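Local coordinates for protein heroin esterase (Rhodococcus sp., PDB 1LZL) that probably hydrolyses acetyl esters such as those of heroin, as an esterase of the alpha/beta hydrolase fold, at residues F4-P9 / M257-L262; V21-L26 / G89-T94; L120-T125 / W218-G223; A136-H141 / E176-V181; A182-E187 / G248-Y253. All blocks are in the same frame, centred on the assembly; numbering follows the deposited sequence.

Contact 1: residues F4-P9 / M257-L262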
# COMPACT_ATOMS: atom_id res chain seq x y z
N PHE A 4 9.38 -19.62 -15.27
CA PHE A 4 8.86 -18.29 -15.61
C PHE A 4 9.83 -17.60 -16.57
O PHE A 4 10.70 -16.79 -16.19
CB PHE A 4 8.72 -17.42 -14.35
CG PHE A 4 7.74 -17.96 -13.33
CD1 PHE A 4 6.38 -17.93 -13.56
CD2 PHE A 4 8.22 -18.50 -12.15
CE1 PHE A 4 5.44 -18.41 -12.65
CE2 PHE A 4 7.28 -19.02 -11.24
CZ PHE A 4 5.92 -18.99 -11.49
N PRO A 5 9.74 -17.98 -17.84
CA PRO A 5 10.77 -17.54 -18.80
C PRO A 5 10.70 -16.04 -19.09
O PRO A 5 11.72 -15.47 -19.53
CB PRO A 5 10.48 -18.42 -20.02
CG PRO A 5 9.13 -19.02 -19.83
CD PRO A 5 8.73 -18.87 -18.37
N THR A 6 9.60 -15.33 -18.77
CA THR A 6 9.60 -13.89 -18.97
C THR A 6 10.23 -13.13 -17.82
O THR A 6 10.44 -11.92 -17.85
CB THR A 6 8.19 -13.31 -19.15
OG1 THR A 6 7.48 -13.42 -17.91
CG2 THR A 6 7.42 -14.07 -20.23
N LEU A 7 10.60 -13.80 -16.71
CA LEU A 7 11.24 -13.08 -15.65
C LEU A 7 12.52 -12.39 -16.05
O LEU A 7 13.36 -12.89 -16.81
CB LEU A 7 11.62 -14.08 -14.51
CG LEU A 7 10.65 -14.19 -13.36
CD1 LEU A 7 11.11 -15.29 -12.40
CD2 LEU A 7 10.55 -12.87 -12.65
N ASP A 8 12.70 -11.22 -15.49
CA ASP A 8 13.98 -10.55 -15.65
C ASP A 8 15.09 -11.43 -15.12
O ASP A 8 14.97 -11.92 -13.96
CB ASP A 8 13.76 -9.24 -14.90
CG ASP A 8 14.92 -8.28 -15.04
OD1 ASP A 8 16.06 -8.78 -14.84
OD2 ASP A 8 14.70 -7.12 -15.33
N PRO A 9 16.15 -11.77 -15.82
CA PRO A 9 17.17 -12.66 -15.26
C PRO A 9 17.73 -12.29 -13.90
O PRO A 9 18.09 -13.15 -13.07
CB PRO A 9 18.30 -12.55 -16.32
CG PRO A 9 17.49 -12.40 -17.57
CD PRO A 9 16.43 -11.38 -17.23
N MET A 257 2.93 -5.38 -11.62
CA MET A 257 4.01 -6.29 -11.99
C MET A 257 3.47 -7.36 -12.92
O MET A 257 2.32 -7.74 -12.83
CB MET A 257 4.64 -6.91 -10.75
CG MET A 257 5.11 -5.89 -9.74
SD MET A 257 6.51 -4.91 -10.28
CE MET A 257 6.06 -3.26 -9.80
N GLU A 258 4.36 -7.84 -13.81
CA GLU A 258 3.88 -8.75 -14.86
C GLU A 258 3.25 -10.04 -14.36
O GLU A 258 2.20 -10.45 -14.82
CB GLU A 258 5.08 -9.06 -15.77
CG GLU A 258 4.63 -9.95 -16.92
CD GLU A 258 5.68 -10.26 -17.96
OE1 GLU A 258 6.51 -9.37 -18.24
OE2 GLU A 258 5.63 -11.40 -18.52
N LEU A 259 3.94 -10.71 -13.44
CA LEU A 259 3.59 -12.03 -12.97
C LEU A 259 2.86 -11.97 -11.64
O LEU A 259 2.80 -12.94 -10.88
CB LEU A 259 4.85 -12.92 -12.85
CG LEU A 259 5.57 -13.18 -14.17
CD1 LEU A 259 6.74 -14.12 -13.93
CD2 LEU A 259 4.66 -13.79 -15.22
N ASP A 260 2.23 -10.84 -11.33
CA ASP A 260 1.40 -10.65 -10.14
C ASP A 260 -0.05 -10.93 -10.41
O ASP A 260 -0.69 -10.35 -11.35
CB ASP A 260 1.59 -9.20 -9.70
CG ASP A 260 0.94 -8.82 -8.40
OD1 ASP A 260 0.18 -9.63 -7.82
OD2 ASP A 260 1.24 -7.71 -7.94
N PRO A 261 -0.77 -11.76 -9.66
CA PRO A 261 -2.20 -11.95 -9.87
C PRO A 261 -2.98 -10.62 -9.75
O PRO A 261 -4.05 -10.48 -10.32
CB PRO A 261 -2.66 -12.82 -8.69
CG PRO A 261 -1.46 -13.10 -7.90
CD PRO A 261 -0.22 -12.56 -8.54
N LEU A 262 -2.48 -9.64 -9.02
CA LEU A 262 -3.14 -8.33 -8.85
C LEU A 262 -2.96 -7.45 -10.07
O LEU A 262 -3.53 -6.33 -10.11
CB LEU A 262 -2.52 -7.64 -7.64
CG LEU A 262 -2.67 -8.38 -6.29
CD1 LEU A 262 -1.94 -7.63 -5.19
CD2 LEU A 262 -4.14 -8.54 -5.96

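Contact 2: residues V21-L26 / G89-T94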
# COMPACT_ATOMS: atom_id res chain seq x y z
N VAL A 21 5.21 -17.73 1.56
CA VAL A 21 4.37 -17.06 2.55
C VAL A 21 2.95 -17.56 2.33
O VAL A 21 2.20 -17.05 1.53
CB VAL A 21 4.46 -15.54 2.39
CG1 VAL A 21 3.55 -14.85 3.40
CG2 VAL A 21 5.90 -15.14 2.56
N ASP A 22 2.66 -18.65 3.04
CA ASP A 22 1.39 -19.31 2.79
C ASP A 22 0.33 -18.86 3.80
O ASP A 22 0.47 -19.17 4.99
CB ASP A 22 1.64 -20.83 2.82
CG ASP A 22 0.52 -21.64 3.43
OD1 ASP A 22 -0.68 -21.37 3.14
OD2 ASP A 22 0.85 -22.57 4.21
N PHE A 23 -0.72 -18.20 3.29
CA PHE A 23 -1.78 -17.70 4.14
C PHE A 23 -2.54 -18.77 4.85
O PHE A 23 -3.30 -18.52 5.77
CB PHE A 23 -2.77 -16.84 3.28
CG PHE A 23 -2.33 -15.39 3.43
CD1 PHE A 23 -0.98 -15.09 3.46
CD2 PHE A 23 -3.24 -14.34 3.58
CE1 PHE A 23 -0.52 -13.80 3.63
CE2 PHE A 23 -2.78 -13.04 3.76
CZ PHE A 23 -1.44 -12.78 3.80
N ALA A 24 -2.41 -20.02 4.43
CA ALA A 24 -3.25 -21.04 5.05
C ALA A 24 -2.83 -21.26 6.50
O ALA A 24 -3.63 -21.63 7.36
CB ALA A 24 -3.21 -22.30 4.20
N ASP A 25 -1.56 -21.02 6.78
CA ASP A 25 -1.01 -21.18 8.13
C ASP A 25 -0.57 -19.77 8.52
O ASP A 25 0.58 -19.39 8.30
CB ASP A 25 0.17 -22.13 8.25
CG ASP A 25 0.69 -22.24 9.66
OD1 ASP A 25 0.11 -21.67 10.59
OD2 ASP A 25 1.70 -22.98 9.88
N LEU A 26 -1.52 -19.04 9.07
CA LEU A 26 -1.21 -17.64 9.36
C LEU A 26 -0.11 -17.46 10.38
O LEU A 26 0.73 -16.58 10.13
CB LEU A 26 -2.50 -16.96 9.81
CG LEU A 26 -2.58 -15.48 9.57
CD1 LEU A 26 -2.09 -15.07 8.18
CD2 LEU A 26 -4.01 -15.01 9.83
N GLY A 89 -1.35 -8.52 2.62
CA GLY A 89 -2.58 -9.23 2.41
C GLY A 89 -3.66 -9.01 3.45
O GLY A 89 -4.58 -9.83 3.56
N PHE A 90 -3.61 -7.90 4.17
CA PHE A 90 -4.58 -7.51 5.23
C PHE A 90 -4.31 -8.28 6.52
O PHE A 90 -4.88 -7.90 7.56
CB PHE A 90 -6.05 -7.67 4.84
CG PHE A 90 -6.47 -6.93 3.58
CD1 PHE A 90 -6.46 -5.54 3.51
CD2 PHE A 90 -6.85 -7.61 2.44
CE1 PHE A 90 -6.84 -4.88 2.34
CE2 PHE A 90 -7.25 -6.97 1.27
CZ PHE A 90 -7.24 -5.58 1.21
N ALA A 91 -3.49 -9.33 6.50
CA ALA A 91 -3.38 -10.21 7.69
C ALA A 91 -2.00 -10.34 8.25
O ALA A 91 -1.84 -10.94 9.34
CB ALA A 91 -3.97 -11.59 7.33
N ILE A 92 -0.98 -9.84 7.52
CA ILE A 92 0.39 -9.92 8.05
C ILE A 92 1.11 -8.58 7.89
O ILE A 92 0.56 -7.70 7.18
CB ILE A 92 1.24 -11.03 7.36
CG1 ILE A 92 1.72 -10.72 5.95
CG2 ILE A 92 0.47 -12.35 7.42
CD1 ILE A 92 2.42 -11.93 5.31
N GLY A 93 2.25 -8.41 8.53
CA GLY A 93 3.05 -7.19 8.36
C GLY A 93 2.84 -6.22 9.49
O GLY A 93 1.84 -6.24 10.24
N THR A 94 3.79 -5.32 9.63
CA THR A 94 3.86 -4.27 10.59
C THR A 94 4.25 -2.96 9.91
O THR A 94 4.87 -2.94 8.84
CB THR A 94 4.90 -4.57 11.69
OG1 THR A 94 6.22 -4.56 11.10
CG2 THR A 94 4.68 -5.96 12.26

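Contact 3: residues L120-T125 / W218-G223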
# COMPACT_ATOMS: atom_id res chain seq x y z
N LEU A 120 -4.60 -5.67 12.11
CA LEU A 120 -4.62 -6.76 11.13
C LEU A 120 -5.86 -7.64 11.26
O LEU A 120 -6.38 -7.90 12.38
CB LEU A 120 -3.41 -7.70 11.28
CG LEU A 120 -2.04 -7.04 11.10
CD1 LEU A 120 -1.00 -8.14 11.34
CD2 LEU A 120 -1.89 -6.43 9.73
N ALA A 121 -6.29 -8.13 10.11
CA ALA A 121 -7.27 -9.22 10.05
C ALA A 121 -6.58 -10.56 10.22
O ALA A 121 -5.39 -10.66 10.02
CB ALA A 121 -7.99 -9.15 8.71
N PRO A 122 -7.29 -11.63 10.56
CA PRO A 122 -8.73 -11.66 10.82
C PRO A 122 -9.14 -11.15 12.21
O PRO A 122 -10.37 -11.05 12.43
CB PRO A 122 -9.06 -13.16 10.69
CG PRO A 122 -7.81 -13.80 11.22
CD PRO A 122 -6.65 -12.96 10.72
N GLU A 123 -8.17 -10.88 13.08
CA GLU A 123 -8.56 -10.46 14.44
C GLU A 123 -9.41 -9.18 14.38
O GLU A 123 -10.38 -9.03 15.15
CB GLU A 123 -7.31 -10.26 15.29
CG GLU A 123 -6.55 -11.55 15.61
CD GLU A 123 -5.57 -11.96 14.54
OE1 GLU A 123 -5.44 -11.31 13.47
OE2 GLU A 123 -4.86 -12.98 14.75
N THR A 124 -9.12 -8.26 13.45
CA THR A 124 -9.95 -7.09 13.22
C THR A 124 -10.37 -7.10 11.76
O THR A 124 -9.55 -6.92 10.86
CB THR A 124 -9.20 -5.80 13.48
OG1 THR A 124 -8.72 -5.77 14.83
CG2 THR A 124 -10.12 -4.58 13.32
N THR A 125 -11.64 -7.38 11.48
CA THR A 125 -12.08 -7.44 10.10
C THR A 125 -12.53 -6.07 9.61
O THR A 125 -12.71 -5.14 10.41
CB THR A 125 -13.25 -8.43 9.92
OG1 THR A 125 -14.24 -8.11 10.90
CG2 THR A 125 -12.75 -9.85 10.18
N TRP A 218 -8.74 -12.14 1.18
CA TRP A 218 -10.03 -11.45 1.28
C TRP A 218 -10.95 -12.08 2.31
O TRP A 218 -11.74 -11.40 2.95
CB TRP A 218 -10.70 -11.42 -0.10
CG TRP A 218 -10.02 -10.39 -1.00
CD1 TRP A 218 -9.11 -10.63 -2.03
CD2 TRP A 218 -10.21 -8.98 -0.93
NE1 TRP A 218 -8.73 -9.42 -2.61
CE2 TRP A 218 -9.40 -8.41 -1.93
CE3 TRP A 218 -10.97 -8.13 -0.11
CZ2 TRP A 218 -9.33 -7.04 -2.15
CZ3 TRP A 218 -10.92 -6.75 -0.33
CH2 TRP A 218 -10.10 -6.21 -1.35
N LYS A 219 -10.87 -13.41 2.47
CA LYS A 219 -11.68 -14.07 3.51
C LYS A 219 -11.27 -13.60 4.89
O LYS A 219 -12.13 -13.28 5.72
CB LYS A 219 -11.56 -15.59 3.34
CG LYS A 219 -12.39 -16.41 4.33
CD LYS A 219 -13.82 -15.90 4.24
CE LYS A 219 -14.84 -16.68 5.06
NZ LYS A 219 -16.21 -16.25 4.68
N TYR A 220 -9.98 -13.53 5.20
CA TYR A 220 -9.54 -13.00 6.50
C TYR A 220 -10.04 -11.58 6.71
O TYR A 220 -10.50 -11.25 7.81
CB TYR A 220 -8.01 -12.99 6.57
CG TYR A 220 -7.39 -14.36 6.63
CD1 TYR A 220 -8.03 -15.41 7.28
CD2 TYR A 220 -6.15 -14.57 6.07
CE1 TYR A 220 -7.39 -16.66 7.30
CE2 TYR A 220 -5.50 -15.81 6.08
CZ TYR A 220 -6.15 -16.83 6.72
OH TYR A 220 -5.54 -18.07 6.74
N TYR A 221 -9.92 -10.75 5.67
CA TYR A 221 -10.26 -9.32 5.84
C TYR A 221 -11.76 -9.06 5.98
O TYR A 221 -12.20 -8.27 6.82
CB TYR A 221 -9.76 -8.62 4.56
CG TYR A 221 -9.87 -7.11 4.54
CD1 TYR A 221 -9.64 -6.32 5.67
CD2 TYR A 221 -10.18 -6.47 3.35
CE1 TYR A 221 -9.74 -4.93 5.59
CE2 TYR A 221 -10.28 -5.09 3.24
CZ TYR A 221 -10.06 -4.34 4.40
OH TYR A 221 -10.14 -2.94 4.33
N LEU A 222 -12.57 -9.72 5.15
CA LEU A 222 -14.00 -9.40 5.14
C LEU A 222 -14.78 -10.23 6.17
O LEU A 222 -15.89 -9.78 6.54
CB LEU A 222 -14.55 -9.64 3.73
CG LEU A 222 -13.83 -8.71 2.68
CD1 LEU A 222 -14.44 -8.92 1.31
CD2 LEU A 222 -13.89 -7.24 3.09
N GLY A 223 -14.20 -11.34 6.63
CA GLY A 223 -14.82 -12.04 7.76
C GLY A 223 -15.70 -13.24 7.41
O GLY A 223 -15.97 -13.54 6.24

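Contact 4: residues A136-H141 / E176-V181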
# COMPACT_ATOMS: atom_id res chain seq x y z
N ALA A 136 -6.10 7.92 11.03
CA ALA A 136 -4.75 8.50 10.98
C ALA A 136 -4.77 9.70 10.05
O ALA A 136 -4.17 10.74 10.30
CB ALA A 136 -3.75 7.43 10.49
N LEU A 137 -5.47 9.63 8.91
CA LEU A 137 -5.58 10.75 7.97
C LEU A 137 -6.27 11.94 8.62
O LEU A 137 -5.77 13.07 8.51
CB LEU A 137 -6.32 10.28 6.71
CG LEU A 137 -6.52 11.38 5.65
CD1 LEU A 137 -5.17 11.87 5.10
CD2 LEU A 137 -7.41 10.93 4.49
N LEU A 138 -7.39 11.68 9.28
CA LEU A 138 -8.11 12.76 10.01
C LEU A 138 -7.19 13.44 11.01
O LEU A 138 -7.20 14.67 11.15
CB LEU A 138 -9.31 12.14 10.73
CG LEU A 138 -10.53 11.81 9.85
CD1 LEU A 138 -11.57 11.04 10.63
CD2 LEU A 138 -11.17 13.12 9.35
N TYR A 139 -6.44 12.61 11.74
CA TYR A 139 -5.53 13.16 12.76
C TYR A 139 -4.44 13.99 12.13
O TYR A 139 -4.19 15.11 12.60
CB TYR A 139 -4.94 11.99 13.54
CG TYR A 139 -3.81 12.45 14.45
CD1 TYR A 139 -4.11 13.06 15.67
CD2 TYR A 139 -2.48 12.25 14.09
CE1 TYR A 139 -3.04 13.47 16.47
CE2 TYR A 139 -1.41 12.65 14.86
CZ TYR A 139 -1.74 13.26 16.07
OH TYR A 139 -0.72 13.69 16.89
N ILE A 140 -3.72 13.46 11.13
CA ILE A 140 -2.60 14.27 10.59
C ILE A 140 -3.10 15.57 9.98
O ILE A 140 -2.40 16.59 10.07
CB ILE A 140 -1.65 13.51 9.65
CG1 ILE A 140 -2.32 12.99 8.40
CG2 ILE A 140 -0.95 12.40 10.44
CD1 ILE A 140 -1.32 12.26 7.51
N HIS A 141 -4.29 15.57 9.39
CA HIS A 141 -4.84 16.75 8.75
C HIS A 141 -5.21 17.76 9.83
O HIS A 141 -4.83 18.94 9.70
CB HIS A 141 -6.08 16.37 7.92
CG HIS A 141 -6.66 17.60 7.29
ND1 HIS A 141 -7.85 18.08 7.75
CD2 HIS A 141 -6.21 18.44 6.32
CE1 HIS A 141 -8.15 19.19 7.05
NE2 HIS A 141 -7.17 19.42 6.19
N GLU A 176 -16.45 11.85 2.31
CA GLU A 176 -16.83 12.54 3.54
C GLU A 176 -16.55 14.04 3.47
O GLU A 176 -17.22 14.78 4.22
CB GLU A 176 -16.07 11.95 4.73
CG GLU A 176 -16.49 10.53 5.08
CD GLU A 176 -17.98 10.29 5.12
OE1 GLU A 176 -18.77 11.17 5.59
OE2 GLU A 176 -18.50 9.23 4.71
N GLY A 177 -15.65 14.51 2.62
CA GLY A 177 -15.44 15.92 2.38
C GLY A 177 -14.74 16.68 3.47
O GLY A 177 -14.83 17.92 3.50
N VAL A 178 -14.03 15.99 4.35
CA VAL A 178 -13.31 16.66 5.44
C VAL A 178 -11.85 16.91 5.09
O VAL A 178 -11.30 17.99 5.22
CB VAL A 178 -13.47 15.83 6.74
CG1 VAL A 178 -12.65 16.45 7.87
CG2 VAL A 178 -14.94 15.75 7.12
N VAL A 179 -11.17 15.87 4.62
CA VAL A 179 -9.71 15.97 4.39
C VAL A 179 -9.42 16.01 2.89
O VAL A 179 -9.81 15.02 2.23
CB VAL A 179 -8.96 14.74 4.95
CG1 VAL A 179 -7.44 14.91 4.70
CG2 VAL A 179 -9.29 14.57 6.41
N PRO A 180 -8.76 17.03 2.38
CA PRO A 180 -8.38 17.06 0.96
C PRO A 180 -7.11 16.19 0.80
O PRO A 180 -6.15 16.31 1.57
CB PRO A 180 -8.11 18.52 0.72
CG PRO A 180 -7.50 18.97 2.02
CD PRO A 180 -8.31 18.28 3.09
N VAL A 181 -7.11 15.31 -0.19
CA VAL A 181 -5.94 14.50 -0.52
C VAL A 181 -5.34 15.00 -1.85
O VAL A 181 -6.09 15.07 -2.85
CB VAL A 181 -6.33 13.00 -0.55
CG1 VAL A 181 -5.11 12.21 -1.02
CG2 VAL A 181 -6.81 12.51 0.80

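Contact 5: residues A182-E187 / G248-Y253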
# COMPACT_ATOMS: atom_id res chain seq x y z
N ALA A 182 -4.07 15.38 -1.82
CA ALA A 182 -3.41 15.98 -2.99
C ALA A 182 -2.93 14.95 -4.02
O ALA A 182 -2.81 15.25 -5.21
CB ALA A 182 -2.22 16.83 -2.56
N PHE A 183 -2.64 13.74 -3.55
CA PHE A 183 -1.98 12.72 -4.39
C PHE A 183 -2.24 11.33 -3.82
O PHE A 183 -2.29 11.19 -2.59
CB PHE A 183 -0.49 12.98 -4.48
CG PHE A 183 0.24 12.15 -5.54
CD1 PHE A 183 -0.01 12.34 -6.89
CD2 PHE A 183 1.16 11.19 -5.15
CE1 PHE A 183 0.67 11.62 -7.88
CE2 PHE A 183 1.85 10.47 -6.12
CZ PHE A 183 1.60 10.67 -7.47
N GLN A 184 -2.40 10.36 -4.73
CA GLN A 184 -2.66 8.96 -4.37
C GLN A 184 -1.60 8.06 -4.96
O GLN A 184 -1.42 8.10 -6.18
CB GLN A 184 -4.07 8.61 -4.87
CG GLN A 184 -4.39 7.14 -4.65
CD GLN A 184 -5.83 6.78 -5.00
OE1 GLN A 184 -6.45 6.06 -4.24
NE2 GLN A 184 -6.30 7.26 -6.15
N PHE A 185 -0.93 7.22 -4.16
CA PHE A 185 0.18 6.41 -4.65
C PHE A 185 -0.14 4.93 -4.36
O PHE A 185 -0.14 4.55 -3.16
CB PHE A 185 1.48 6.87 -3.98
CG PHE A 185 2.68 6.09 -4.46
CD1 PHE A 185 3.08 4.87 -3.89
CD2 PHE A 185 3.42 6.58 -5.52
CE1 PHE A 185 4.16 4.18 -4.39
CE2 PHE A 185 4.53 5.89 -6.00
CZ PHE A 185 4.90 4.69 -5.46
N LEU A 186 -0.36 4.17 -5.41
CA LEU A 186 -0.81 2.80 -5.27
C LEU A 186 0.20 1.83 -5.85
O LEU A 186 0.32 1.77 -7.10
CB LEU A 186 -2.20 2.64 -5.95
CG LEU A 186 -3.27 3.63 -5.45
CD1 LEU A 186 -4.59 3.35 -6.17
CD2 LEU A 186 -3.47 3.55 -3.93
N GLU A 187 0.91 1.09 -5.02
CA GLU A 187 1.91 0.17 -5.56
C GLU A 187 1.39 -1.25 -5.49
O GLU A 187 1.04 -1.68 -4.37
CB GLU A 187 3.19 0.36 -4.73
CG GLU A 187 4.39 -0.48 -5.08
CD GLU A 187 5.66 -0.01 -4.36
OE1 GLU A 187 5.59 0.64 -3.29
OE2 GLU A 187 6.75 -0.35 -4.93
N GLY A 248 -13.29 12.95 -9.38
CA GLY A 248 -12.89 13.80 -8.27
C GLY A 248 -11.91 13.15 -7.31
O GLY A 248 -11.65 13.73 -6.26
N LEU A 249 -11.32 12.00 -7.64
CA LEU A 249 -10.23 11.43 -6.87
C LEU A 249 -8.93 12.14 -7.20
O LEU A 249 -8.77 12.84 -8.22
CB LEU A 249 -10.14 9.91 -7.11
CG LEU A 249 -11.37 9.17 -6.56
CD1 LEU A 249 -11.38 7.73 -7.04
CD2 LEU A 249 -11.41 9.20 -5.03
N PRO A 250 -7.90 12.06 -6.35
CA PRO A 250 -6.66 12.80 -6.56
C PRO A 250 -5.81 12.26 -7.71
O PRO A 250 -5.96 11.09 -8.04
CB PRO A 250 -5.88 12.56 -5.24
CG PRO A 250 -6.78 11.87 -4.31
CD PRO A 250 -7.84 11.20 -5.13
N PRO A 251 -4.91 13.08 -8.26
CA PRO A 251 -3.90 12.57 -9.23
C PRO A 251 -3.25 11.34 -8.60
O PRO A 251 -3.00 11.29 -7.38
CB PRO A 251 -2.90 13.71 -9.40
CG PRO A 251 -3.65 14.95 -8.99
CD PRO A 251 -4.69 14.50 -7.99
N THR A 252 -3.04 10.31 -9.41
CA THR A 252 -2.66 9.00 -8.89
C THR A 252 -1.49 8.41 -9.64
O THR A 252 -1.38 8.59 -10.85
CB THR A 252 -3.88 8.08 -9.08
OG1 THR A 252 -4.94 8.59 -8.25
CG2 THR A 252 -3.63 6.62 -8.66
N TYR A 253 -0.65 7.67 -8.94
CA TYR A 253 0.39 6.84 -9.52
C TYR A 253 -0.04 5.40 -9.21
O TYR A 253 -0.35 5.13 -8.03
CB TYR A 253 1.77 7.13 -8.92
CG TYR A 253 2.85 6.19 -9.45
CD1 TYR A 253 3.15 4.97 -8.84
CD2 TYR A 253 3.55 6.53 -10.61
CE1 TYR A 253 4.11 4.12 -9.33
CE2 TYR A 253 4.56 5.70 -11.13
CZ TYR A 253 4.81 4.50 -10.48
OH TYR A 253 5.77 3.62 -10.92

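Contact 1: residues F4-P9 / M257-L262
E258 OE2 is held by one hydrogen bond across this contact, from T6 OG1 at 2.8 Å. The hydroxyl meets it from above the carboxylate plane, 56° out of it. The other oxygen, E258 OE1, accepts from G287 N, so each oxygen of the group has its own donor. The E258 side chain is extended, with CG anti to the backbone N (chi1 -178°), and this carries the carboxylate across to the N-terminal turn F4-L7. Beside the bond lies an apolar patch centred on L259. Its CD1 branch meets F4 CD1 at 3.8 Å, obliquely to the ring, and L7 CG at 4.0 Å. Its CD2 branch faces T6 OG1. The loop 257-262 follows strand 252-257, the place of the acid residue in alpha/beta hydrolases. D260 is consistent with that role: D260 OD2 is hydrogen-bonded to H290 ND1, and D260 OD1 accepts from L262 N at 2.9 Å. These bonds fix the carboxylate at both oxygens and would favour its charged form. E258 and L259, by contrast, tie the N-terminal segment to this probable catalytic loop, through one hydrogen bond to a carboxylate that is probably charged and a small apolar patch.

Contact 2: residues V21-L26 / G89-T94
The loop 89-94 begins at the last glycine of an HGGG sequence, the oxyanion-hole motif of the hormone-sensitive lipase family, and G89 probably belongs to that element here. The N-terminal segment 21-26 packs on it through three side chains that cross I92 obliquely: V21, F23 and L26. I92 reaches them because CG1 sits in the crowded position between the backbone N and the carbonyl carbon (chi1 75°). Its CD1 tip then lies near V21 CG1 at 3.7 Å and F23 CE1 at 3.9 Å. The F23 ring enters with its far end. G89 O lies at the ring edge, in plane, 3.7 Å from F23 CE2, and the same carbonyl accepts a hydrogen bond from S217 OG. A91 CB stands oblique to the ring, 4.0 Å from F23 CE2. G89 has positive phi, and a CB there would clash with F23 CZ, so the tight fit of the ring also calls for glycine. W209 meets F23 edge-to-face from outside the two segments. L26 completes the apolar cluster. Its single branch CD1 spans two residues of the loop, 3.8 Å from I92 CG2 and 4.0 Å from A91 CB.

Contact 3: residues L120-T125 / W218-G223
Y220 leaves helix 211-222 with CG anti to the carbonyl carbon, beside the backbone N (chi1 -69°). Its CB comes first to A121 CB, at 4.4 Å. Further out, CD1 passes P122 CB at 4.2 Å, and the proline stands oblique to the ring. The tip, OH, goes on beyond these segments and is hydrogen-bonded to F23 O. The tyrosine thus links the helix to the loop 120-125 and to the N-terminal part of the chain. The backbone of the same residue also meets the loop. Three carbons of the loop approach Y220 O: A121 CB at 3.4 Å, T125 CG2 at 3.6 Å, and P122 CA, which makes a CA-H...O contact of 3.5 Å. The peptide bond before P122 is cis. In the alpha/beta hydrolase fold of this enzyme, the loop follows strand 112-116 and leads to helix 128-142. Helix 211-222 lies in the chain between strands 183-187 and 252-257, and its last turn rests on that loop. Y221 points its CB away, yet A121 CB lies at the edge of its ring, and F90 stacks on the ring from outside. T125 covers the end of the helix. Its CB is 3.3 Å from Y221 O, and its CG2 is 3.9 Å from G223 CA. G223 has left the helix with positive phi, at backbone angles where a CB would be jammed against the carbonyl before it. K219 NZ donates to G223 O at 3.1 Å, from above the carbonyl plane.

Contact 4: residues A136-H141 / E176-V181
One face of the H141 imidazole lies over V179, whose CB stands 4.3 Å above the ring plane, offset toward the rim. Two further groups approach the ring obliquely. P180 CD is 3.5 Å from H141 NE2, with the two side chains crossing at about a right angle, and V178 O is 3.8 Å from H141 CE1. H141 CG is anti to the backbone N (chi1 179°), so the side chain slides past V179 in the opposite direction. V179 is the centre of the contact. Its CG1 sits 3.8 Å from both L137 CG and H141 CB, and its CG2 is 3.8 Å from L138 CD2. The same L138 CD2 also touches V178. An alanine in place of H141 would lose the ring that lies over V179 and meets P180, and would probably loosen this end of the contact. The pairing joins helix 128-142 to the loop that runs from helix 161-176 into strand 183-187, within the alpha/beta hydrolase fold. L137 and H141 also rest on I154 of strand 153-159. The two segments are joined by carbon contacts and by the imidazole of H141, so the fit depends on shape, with V179 buried and P180 at the surface.

Contact 5: residues A182-E187 / G248-Y253
Q184 CG is anti to the backbone N (chi1 175°) and its chain is extended, while T252 OG1 is anti to the carbonyl carbon (chi1 -65°). The two side chains therefore lie side by side and point the same way. Q184 NE2 donates to T252 OG1 at 2.8 Å, with the hydroxyl in the amide plane. T252 OG1 in turn donates to P250 O at 2.7 Å. A valine in place of T252 would lose this hydroxyl, and would probably leave both Q184 NE2 and P250 O short of a partner and loosen the start of the strand. The backbones pair as parallel strands. Q184 N bonds to P251 O and Y253 N to Q184 O, both at 2.9 Å, and L186 N bonds to Y253 O at 2.8 Å. On the other face of the sheet the F185 and Y253 rings are near parallel (7°) but slid apart, so they barely overlap. F183 CZ packs on Y253 CB at 3.8 Å. In the alpha/beta hydrolase sheet, 252-257 lies next to the outermost strand 280-285, which Y253 touches. Strand 183-187 also pairs with 153-159. Helix 161-176 covers the Q184 side; helix 299-315 covers F185, and its E307 bonds Y253 OH.

Contact 5 is the core of the set: it pairs two sheet strands by backbone bonds and one side-chain bond. Contact 2 is also buried, but joins loops mainly by apolar side chains. Contacts 1, 3 and 4 are partly buried. Contacts 2 and 3 share a region, since they touch through L26 and P122 and between F90 and A121, and their centres are about 11 Å apart. Contacts 4 and 5 meet at V181 and P250, with centres about 14 Å apart. Contact 1 lies on the far side of the chain's centre from contact 4. Of the five, it is the one with a hydrogen bond across its segments to a carboxylate, probably charged, near the probable triad residue D260. Strand 252-257 runs from contact 5 into contact 1.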